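Local coordinates for protein hypothetic aldehyde deformylating oxygenase (Sulfolobus tokodaii, PDB 5V4T) that binds iron in a ferritin-like helical bundle and has aldehyde deformylating oxygenase activity, consistent with an oxidoreductase, at residues 93-96 / 100-103. Sequence-based numbering, arbitrary orientation.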
loop_
_atom_site.group_PDB
_atom_site.type_symbol
_atom_site.label_atom_id
_atom_site.label_comp_id
_atom_site.label_asym_id
_atom_site.label_seq_id
_atom_site.Cartn_x
_atom_site.Cartn_y
_atom_site.Cartn_z
ATOM N N PHE A 93 -0.354 12.872 10.383
ATOM C CA PHE A 93 -1.004 13.995 9.699
ATOM C C PHE A 93 -1.258 15.177 10.632
ATOM O O PHE A 93 -1.259 16.353 10.169
ATOM C CB PHE A 93 -2.306 13.553 9.085
ATOM C CG PHE A 93 -2.162 13.184 7.640
ATOM C CD1 PHE A 93 -2.139 14.139 6.676
ATOM C CD2 PHE A 93 -2.026 11.890 7.261
ATOM C CE1 PHE A 93 -2.041 13.822 5.361
ATOM C CE2 PHE A 93 -1.931 11.538 5.938
ATOM C CZ PHE A 93 -1.901 12.510 4.966
ATOM N N GLN A 94 -1.417 14.841 11.897
ATOM C CA GLN A 94 -1.739 15.828 12.938
ATOM C C GLN A 94 -0.497 16.326 13.625
ATOM O O GLN A 94 -0.576 17.167 14.530
ATOM C CB GLN A 94 -2.669 15.195 13.976
ATOM C CG GLN A 94 -4.027 14.823 13.466
ATOM C CD GLN A 94 -4.763 13.786 14.320
ATOM O OE1 GLN A 94 -4.190 13.001 15.136
ATOM N NE2 GLN A 94 -6.037 13.778 14.143
ATOM N N SER A 95 0.669 15.853 13.238
ATOM C CA SER A 95 1.894 16.224 13.891
ATOM C C SER A 95 2.505 17.454 13.304
ATOM O O SER A 95 2.216 17.936 12.191
ATOM C CB SER A 95 2.930 15.085 13.815
ATOM O OG SER A 95 3.404 14.943 12.460
ATOM N N SER A 96 3.489 17.923 14.072
ATOM C CA SER A 96 4.263 19.086 13.722
ATOM C C SER A 96 5.090 18.883 12.437
ATOM O O SER A 96 5.040 19.676 11.481
ATOM C CB SER A 96 5.173 19.370 14.930
ATOM O OG SER A 96 6.122 20.370 14.640
ATOM N N GLU A 100 7.502 15.446 6.684
ATOM C CA GLU A 100 8.481 14.324 6.782
ATOM C C GLU A 100 7.904 13.039 7.411
ATOM O O GLU A 100 8.321 11.887 7.036
ATOM C CB GLU A 100 9.739 14.790 7.474
ATOM C CG GLU A 100 10.428 15.727 6.494
ATOM C CD GLU A 100 11.694 16.366 6.977
ATOM O OE1 GLU A 100 11.884 16.558 8.202
ATOM O OE2 GLU A 100 12.487 16.701 6.086
ATOM N N ASN A 101 6.981 13.196 8.361
ATOM C CA ASN A 101 6.381 12.027 8.990
ATOM C C ASN A 101 5.497 11.215 8.047
ATOM O O ASN A 101 5.615 9.987 7.955
ATOM C CB ASN A 101 5.609 12.443 10.220
ATOM C CG ASN A 101 6.540 12.778 11.390
ATOM O OD1 ASN A 101 7.734 12.423 11.342
ATOM N ND2 ASN A 101 6.016 13.462 12.448
ATOM N N ILE A 102 4.665 11.919 7.297
ATOM C CA ILE A 102 3.891 11.265 6.255
ATOM C C ILE A 102 4.769 10.725 5.128
ATOM O O ILE A 102 4.512 9.617 4.626
ATOM C CB ILE A 102 2.817 12.190 5.682
ATOM C CG1 ILE A 102 1.837 12.540 6.762
ATOM C CG2 ILE A 102 2.057 11.473 4.618
ATOM C CD1 ILE A 102 1.170 13.876 6.527
ATOM N N ALA A 103 5.764 11.476 4.719
ATOM C CA ALA A 103 6.601 11.016 3.613
ATOM C C ALA A 103 7.325 9.723 3.948
ATOM O O ALA A 103 7.532 8.885 3.074
ATOM C CB ALA A 103 7.581 12.072 3.210
#
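Ile102 has CG1 anti to its carbonyl carbon (chi1 -63°) and a roughly extended end, which carries CD1 out over the ring of Phe93. Ser95 OG sits between its own backbone N and carbonyl carbon, turned to meet Asn101. The two contacts close the short helix-loop-helix connection of this ferritin-like diiron fold, where helix 80-93 ends and helix 98-128 begins. Ile102 CD1 lies over the centre of one face of the Phe93 ring, 3.4 Å from the centroid and 14° off the ring normal. This is a CH-pi contact, and it is tight: Phe93 CD1 is 3.3 Å from Ile102 CD1. The two side chains cross at about a right angle. Ile102 CG2 is more distant, with Phe93 CZ its nearest ring atom at 4.1 Å. The ring also packs on Leu35, Leu38 and Lys42 of helix 34-46, so it touches both that helix and helix 98-128. With an alanine in place of Phe93, the Ile102 methyl is likely to lose its aromatic face, and a gap would probably open toward Leu35 and Leu38. The side chain of Ile102 is about 10 Å from the bound iron, so this packing lies near the metal site but outside it. The polar contact is a single bond between side chains. Ser95 OG also bonds to Asp92 O, and Asn101 OD1 to Tyr161 OH, so the amide is held at both ends. Asn101 ND2 donates to Ser95 OG at 3.0 Å, with the oxygen close to the amide plane and an N-H...O angle of 159°.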